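Local coordinates for erythromycin C-12 hydroxylase (Saccharopolyspora erythraea, PDB 2JJN), which hydroxylates the macrolactone ring of erythromycin D at C-12, giving erythromycin C, as a heme-dependent cytochrome P450 monooxygenase, at residues Ser104-Thr107 against Pro108-Ser112; Asp210-Ile213 against Ser214-Leu218; Thr146-Ala149 against Glu150-Leu154. The protein carries 2 engineered substitutions. All coordinates share one frame; numbering follows the deposited sequence.

Contact 1. Residues Ser104-Thr107 against Pro108-Ser112; sequences SAFT and PRTIS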
loop_
_atom_site.group_PDB
_atom_site.type_symbol
_atom_site.label_atom_id
_atom_site.label_comp_id
_atom_site.label_asym_id
_atom_site.label_seq_id
_atom_site.Cartn_x
_atom_site.Cartn_y
_atom_site.Cartn_z
ATOM N N SER A 104 -16.875 3.785 11.607
ATOM C CA SER A 104 -17.379 4.367 12.851
ATOM C C SER A 104 -16.371 4.178 14.003
ATOM O O SER A 104 -16.387 4.887 14.999
ATOM C CB SER A 104 -18.757 3.784 13.190
ATOM O OG SER A 104 -18.627 2.456 13.699
ATOM N N ALA A 105 -15.462 3.228 13.848
ATOM C CA ALA A 105 -14.346 3.032 14.802
ATOM C C ALA A 105 -13.023 3.730 14.417
ATOM O O ALA A 105 -12.339 4.303 15.272
ATOM C CB ALA A 105 -14.086 1.549 14.946
ATOM N N PHE A 106 -12.604 3.520 13.163
ATOM C CA PHE A 106 -11.346 4.068 12.616
ATOM C C PHE A 106 -11.669 5.466 12.092
ATOM O O PHE A 106 -11.861 5.652 10.896
ATOM C CB PHE A 106 -10.855 3.143 11.483
ATOM C CG PHE A 106 -9.433 3.438 11.022
ATOM C CD1 PHE A 106 -8.516 4.028 11.878
ATOM C CD2 PHE A 106 -9.031 3.114 9.728
ATOM C CE1 PHE A 106 -7.203 4.312 11.445
ATOM C CE2 PHE A 106 -7.730 3.392 9.281
ATOM C CZ PHE A 106 -6.818 3.987 10.131
ATOM N N THR A 107 -11.766 6.436 12.994
ATOM C CA THR A 107 -12.217 7.788 12.615
ATOM C C THR A 107 -11.081 8.774 12.256
ATOM O O THR A 107 -9.912 8.529 12.565
ATOM C CB THR A 107 -13.032 8.383 13.745
ATOM O OG1 THR A 107 -12.187 8.544 14.887
ATOM C CG2 THR A 107 -14.207 7.470 14.069
ATOM N N PRO A 108 -11.425 9.913 11.608
ATOM C CA PRO A 108 -10.403 10.955 11.336
ATOM C C PRO A 108 -9.527 11.407 12.555
ATOM O O PRO A 108 -8.299 11.687 12.408
ATOM C CB PRO A 108 -11.266 12.140 10.861
ATOM C CG PRO A 108 -12.452 11.466 10.178
ATOM C CD PRO A 108 -12.754 10.268 11.052
ATOM N N ARG A 109 -10.159 11.539 13.724
ATOM C CA ARG A 109 -9.497 12.047 14.940
ATOM C C ARG A 109 -8.617 10.987 15.581
ATOM O O ARG A 109 -7.571 11.302 16.203
ATOM C CB ARG A 109 -10.561 12.515 15.935
ATOM C CG ARG A 109 -10.039 12.924 17.346
ATOM C CD ARG A 109 -9.127 14.117 17.241
ATOM N NE ARG A 109 -9.308 15.056 18.345
ATOM C CZ ARG A 109 -9.174 16.373 18.221
ATOM N NH1 ARG A 109 -8.855 16.902 17.039
ATOM N NH2 ARG A 109 -9.365 17.165 19.268
ATOM N N THR A 110 -9.037 9.730 15.412
ATOM C CA THR A 110 -8.252 8.583 15.796
ATOM C C THR A 110 -6.904 8.699 15.100
ATOM O O THR A 110 -5.863 8.464 15.730
ATOM C CB THR A 110 -8.970 7.296 15.409
ATOM O OG1 THR A 110 -10.166 7.191 16.208
ATOM C CG2 THR A 110 -8.148 6.107 15.703
ATOM N N ILE A 111 -6.923 9.086 13.821
ATOM C CA ILE A 111 -5.674 9.168 13.025
ATOM C C ILE A 111 -4.894 10.439 13.398
ATOM O O ILE A 111 -3.690 10.373 13.681
ATOM C CB ILE A 111 -5.982 9.179 11.517
ATOM C CG1 ILE A 111 -6.570 7.834 11.095
ATOM C CG2 ILE A 111 -4.725 9.531 10.723
ATOM C CD1 ILE A 111 -7.157 7.851 9.672
ATOM N N SER A 112 -5.551 11.607 13.390
ATOM C CA SER A 112 -4.809 12.838 13.635
ATOM C C SER A 112 -4.140 12.887 15.031
ATOM O O SER A 112 -3.027 13.428 15.194
ATOM C CB SER A 112 -5.711 14.046 13.375
ATOM O OG SER A 112 -6.791 14.043 14.300
#
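T107 sits at the N-cap of helix 108-112, and its carbonyl O takes the N-H of I111 at 3.3 Å, after an inverse gamma turn centred on F106 has carried the chain out of helix 94-105. The T107 hydroxyl reaches forward over the first turn. Its OG1 lies 2.8 Å from T110 OG1, and the two hydroxyls are hydrogen-bonded. The T107 torsion sets this up: OG1 stands between the backbone N and the carbonyl carbon (chi1 64°). The two threonine side chains cross at about a right angle.

F106 points its CB away from the helix, but the ring end comes back against I111, crossing it at a slant. CE1 of F106 rests 3.6 Å from CG1 of I111, and CZ meets the CD1 end of the same isoleucine. CG2 of T110 lies near the ring plane, at the edge. F106 is part of the heme pocket, and its side chain touches the heme.

Three other helices meet this turn. A105, F106 and T107 touch helix 212-218, and the A105 carbonyl accepts a hydrogen bond from R215. F106 and T110 meet L151 of helix 142-152, while I111 packs on P357 and L358 of helix 356-374.

Contact 2. Residues Asp210-Ile213 against Ser214-Leu218; sequences DDLI and SRLVL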
loop_
_atom_site.group_PDB
_atom_site.type_symbol
_atom_site.label_atom_id
_atom_site.label_comp_id
_atom_site.label_asym_id
_atom_site.label_seq_id
_atom_site.Cartn_x
_atom_site.Cartn_y
_atom_site.Cartn_z
ATOM N N ASP A 210 -10.586 2.156 24.712
ATOM C CA ASP A 210 -10.822 3.010 23.549
ATOM C C ASP A 210 -9.732 2.851 22.508
ATOM O O ASP A 210 -9.632 3.701 21.614
ATOM C CB ASP A 210 -10.940 4.494 23.923
ATOM C CG ASP A 210 -11.681 5.326 22.853
ATOM O OD1 ASP A 210 -12.713 4.886 22.296
ATOM O OD2 ASP A 210 -11.233 6.450 22.557
ATOM N N ASP A 211 -8.950 1.769 22.603
ATOM C CA ASP A 211 -8.106 1.373 21.445
ATOM C C ASP A 211 -8.994 0.953 20.258
ATOM O O ASP A 211 -10.216 0.793 20.405
ATOM C CB ASP A 211 -7.177 0.258 21.823
ATOM C CG ASP A 211 -8.007 -1.012 22.289
ATOM O OD1 ASP A 211 -8.290 -1.906 21.439
ATOM O OD2 ASP A 211 -8.519 -1.065 23.465
ATOM N N LEU A 212 -8.395 0.769 19.076
ATOM C CA LEU A 212 -9.183 0.561 17.891
ATOM C C LEU A 212 -9.857 -0.820 17.905
ATOM O O LEU A 212 -10.981 -0.922 17.411
ATOM C CB LEU A 212 -8.340 0.786 16.619
ATOM C CG LEU A 212 -9.178 0.676 15.363
ATOM C CD1 LEU A 212 -10.178 1.786 15.216
ATOM C CD2 LEU A 212 -8.236 0.683 14.139
ATOM N N ILE A 213 -9.194 -1.847 18.453
ATOM C CA ILE A 213 -9.878 -3.177 18.579
ATOM C C ILE A 213 -11.148 -3.026 19.425
ATOM O O ILE A 213 -12.205 -3.527 19.033
ATOM C CB ILE A 213 -8.951 -4.288 19.077
ATOM C CG1 ILE A 213 -7.943 -4.607 17.957
ATOM C CG2 ILE A 213 -9.763 -5.560 19.439
ATOM C CD1 ILE A 213 -6.940 -5.663 18.399
ATOM N N SER A 214 -11.041 -2.380 20.592
ATOM C CA SER A 214 -12.255 -2.156 21.421
ATOM C C SER A 214 -13.319 -1.406 20.655
ATOM O O SER A 214 -14.522 -1.732 20.733
ATOM C CB SER A 214 -11.902 -1.348 22.652
ATOM O OG SER A 214 -11.024 -2.080 23.519
ATOM N N ARG A 215 -12.915 -0.363 19.907
ATOM C CA ARG A 215 -13.893 0.379 19.157
ATOM C C ARG A 215 -14.523 -0.457 18.050
ATOM O O ARG A 215 -15.722 -0.308 17.778
ATOM C CB ARG A 215 -13.250 1.626 18.565
ATOM C CG ARG A 215 -12.840 2.633 19.639
ATOM C CD ARG A 215 -12.024 3.786 19.032
ATOM N NE ARG A 215 -12.808 4.516 18.042
ATOM C CZ ARG A 215 -13.669 5.491 18.331
ATOM N NH1 ARG A 215 -13.848 5.882 19.587
ATOM N NH2 ARG A 215 -14.351 6.088 17.351
ATOM N N LEU A 216 -13.731 -1.353 17.459
ATOM C CA LEU A 216 -14.257 -2.222 16.404
ATOM C C LEU A 216 -15.267 -3.233 16.994
ATOM O O LEU A 216 -16.294 -3.541 16.377
ATOM C CB LEU A 216 -13.125 -2.997 15.728
ATOM C CG LEU A 216 -12.331 -2.126 14.744
ATOM C CD1 LEU A 216 -11.021 -2.858 14.440
ATOM C CD2 LEU A 216 -13.131 -1.848 13.449
ATOM N N VAL A 217 -14.981 -3.732 18.193
ATOM C CA VAL A 217 -15.910 -4.683 18.854
ATOM C C VAL A 217 -17.201 -3.993 19.297
ATOM O O VAL A 217 -18.307 -4.598 19.291
ATOM C CB VAL A 217 -15.190 -5.479 19.983
ATOM C CG1 VAL A 217 -16.190 -6.058 20.983
ATOM C CG2 VAL A 217 -14.230 -6.526 19.345
ATOM N N LEU A 218 -17.070 -2.733 19.719
ATOM C CA LEU A 218 -18.269 -2.028 20.197
ATOM C C LEU A 218 -19.082 -1.344 19.083
ATOM O O LEU A 218 -20.221 -0.933 19.318
ATOM C CB LEU A 218 -17.889 -1.018 21.278
ATOM C CG LEU A 218 -17.324 -1.584 22.561
ATOM C CD1 LEU A 218 -16.897 -0.376 23.416
ATOM C CD2 LEU A 218 -18.376 -2.395 23.264
#
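S214 makes two bonds to the carboxylate of D211, the N-cap residue of helix 212-218. Its backbone N reaches D211 OD1 at 2.9 Å, from above the carboxylate plane. Its hydroxyl OG donates to D211 OD2 at 2.7 Å, on the syn side but tilted well out of the carboxylate plane. The carboxylate is turned back over the helix start because D211 CG lies between its own backbone N and carbonyl carbon (chi1 60°). S214 OG is also bonded to the backbone N of G209.

R215 comes next. Its backbone N bonds to D211 O. Its chain turns about the CG-CD bond (chi3 61°) and runs past D210. NH1 of R215 then forms a salt bridge to D210 OD1 at 3.1 Å. The oxygen lies in the guanidinium plane, at its edge, but the carboxylate and guanidinium planes are 78° apart. NE of R215 donates a hydrogen bond to A105 O, outside the two segments.

L216 bonds through its N to L212 O at 2.8 Å. Its CD1 lies 4.1 Å from L212 CG, and both side chains touch helix 228-259. V217 closes the series with its N on I213 O at 2.9 Å.

The helix thus opens on acidic groups. The D211 carboxylate takes up the S214 N-H and would interact favourably with the helix dipole. With NH1 on D210 and NE on A105, the guanidinium joins this helix start to residues 104-107.

Contact 3. Residues Thr146-Ala149 against Glu150-Leu154; sequences TIVA and ELLGL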
loop_
_atom_site.group_PDB
_atom_site.type_symbol
_atom_site.label_atom_id
_atom_site.label_comp_id
_atom_site.label_asym_id
_atom_site.label_seq_id
_atom_site.Cartn_x
_atom_site.Cartn_y
_atom_site.Cartn_z
ATOM N N THR A 146 4.811 -0.152 14.547
ATOM C CA THR A 146 4.746 0.326 15.910
ATOM C C THR A 146 3.485 1.130 16.062
ATOM O O THR A 146 2.726 0.935 17.034
ATOM C CB THR A 146 6.011 1.164 16.258
ATOM O OG1 THR A 146 7.117 0.259 16.289
ATOM C CG2 THR A 146 5.885 1.805 17.629
ATOM N N ILE A 147 3.241 2.010 15.094
ATOM C CA ILE A 147 2.091 2.906 15.171
ATOM C C ILE A 147 0.766 2.159 15.083
ATOM O O ILE A 147 -0.139 2.398 15.911
ATOM C CB ILE A 147 2.222 4.038 14.139
ATOM C CG1 ILE A 147 3.475 4.870 14.489
ATOM C CG2 ILE A 147 0.992 4.936 14.096
ATOM C CD1 ILE A 147 3.431 5.539 15.883
ATOM N N VAL A 148 0.642 1.268 14.110
ATOM C CA VAL A 148 -0.680 0.626 13.950
ATOM C C VAL A 148 -0.904 -0.383 15.076
ATOM O O VAL A 148 -2.062 -0.560 15.526
ATOM C CB VAL A 148 -0.884 0.033 12.522
ATOM C CG1 VAL A 148 -2.104 -0.890 12.477
ATOM C CG2 VAL A 148 -1.017 1.157 11.505
ATOM N N ALA A 149 0.149 -1.028 15.575
ATOM C CA ALA A 149 -0.023 -1.922 16.734
ATOM C C ALA A 149 -0.535 -1.127 17.938
ATOM O O ALA A 149 -1.466 -1.557 18.625
ATOM C CB ALA A 149 1.251 -2.672 17.071
ATOM N N GLU A 150 -0.006 0.072 18.161
ATOM C CA GLU A 150 -0.471 0.869 19.302
ATOM C C GLU A 150 -1.895 1.373 19.081
ATOM O O GLU A 150 -2.732 1.458 20.020
ATOM C CB GLU A 150 0.475 2.044 19.524
ATOM C CG GLU A 150 1.785 1.558 20.098
ATOM C CD GLU A 150 2.797 2.674 20.373
ATOM O OE1 GLU A 150 2.465 3.869 20.146
ATOM O OE2 GLU A 150 3.913 2.322 20.824
ATOM N N LEU A 151 -2.192 1.709 17.843
ATOM C CA LEU A 151 -3.539 2.134 17.506
ATOM C C LEU A 151 -4.494 1.003 17.842
ATOM O O LEU A 151 -5.550 1.229 18.453
ATOM C CB LEU A 151 -3.642 2.386 16.031
ATOM C CG LEU A 151 -5.024 2.667 15.453
ATOM C CD1 LEU A 151 -5.658 3.839 16.145
ATOM C CD2 LEU A 151 -4.900 2.884 13.957
ATOM N N LEU A 152 -4.132 -0.204 17.426
ATOM C CA LEU A 152 -5.001 -1.362 17.728
ATOM C C LEU A 152 -5.018 -1.726 19.205
ATOM O O LEU A 152 -5.930 -2.455 19.656
ATOM C CB LEU A 152 -4.573 -2.568 16.887
ATOM C CG LEU A 152 -4.893 -2.475 15.396
ATOM C CD1 LEU A 152 -4.085 -3.529 14.662
ATOM C CD2 LEU A 152 -6.391 -2.676 15.103
ATOM N N GLY A 153 -4.029 -1.278 19.966
ATOM C CA GLY A 153 -3.943 -1.589 21.376
ATOM C C GLY A 153 -3.201 -2.877 21.655
ATOM O O GLY A 153 -3.395 -3.506 22.707
ATOM N N LEU A 154 -2.310 -3.267 20.740
ATOM C CA LEU A 154 -1.513 -4.476 20.898
ATOM C C LEU A 154 -0.249 -4.220 21.708
ATOM O O LEU A 154 0.301 -3.105 21.651
ATOM C CB LEU A 154 -1.126 -5.037 19.523
ATOM C CG LEU A 154 -2.322 -5.289 18.605
ATOM C CD1 LEU A 154 -1.885 -5.639 17.195
ATOM C CD2 LEU A 154 -3.234 -6.403 19.180
HETATM O O HOH W 1 0.799 4.746 17.983
#
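T146 and E150 lie side by side, one turn apart, and their side chains point the same way. CG2 of T146 is 3.8 Å from E150 OE2, a loose contact of a methyl with a carboxylate oxygen. The E150 chain is extended beyond CG, and its CG passes close to the T146 carbonyl O. The polar ends turn to other partners. E150 OE2 forms a salt bridge with R117, and T146 OG1 is hydrogen-bonded to P142 O. A water sits between the carboxylate and the backbone, donating to E150 OE1 at 2.9 Å and to I147 O.

The backbone bonds are those of a regular helix at first. E150 N bonds to T146 O, L151 N to I147 O, and L152 N to V148 O. A Schellman motif then ends helix 142-152. G153 is its C-prime residue, with a positive phi of 88°, in the left-handed region that glycine takes up readily. L154 N bonds to A149 O at 2.8 Å, and the weak bond of G153 N to E150 O completes the motif. G153 O is bonded to R204 of helix 180-206.

Apolar contacts follow the helix and its end. V148 CG1 lies 4.0 Å from L152 CD1, and these two side chains run side by side. V148 CG1 is anti to the backbone N (chi1 167°), on the side where L152 comes up. Both residues touch L239 of helix 228-259. Past the glycine the chain folds back, and L154 CB comes within 4.2 Å of A149 CB. L154 also packs on I213.

How the contacts relate
The three contacts form one cluster on the same side of the chain's centre, and each touches the other two. Contact 2 is mostly buried; contacts 1 and 3 are partly buried. Contact 1 joins the end of helix 94-105 to the start of helix 108-112, contact 2 begins a helix and contact 3 ends one. The N-cap is a threonine in contact 1 and an aspartate in contact 2. Contact 1 alone touches the heme. An arginine-to-carbonyl bond joins contacts 1 and 2, and L212 N probably bonds to L151 O at 2.9 Å between contacts 2 and 3. Contacts 1 and 3 meet through carbon instead. L151 and L212 thus sit where these helix ends meet.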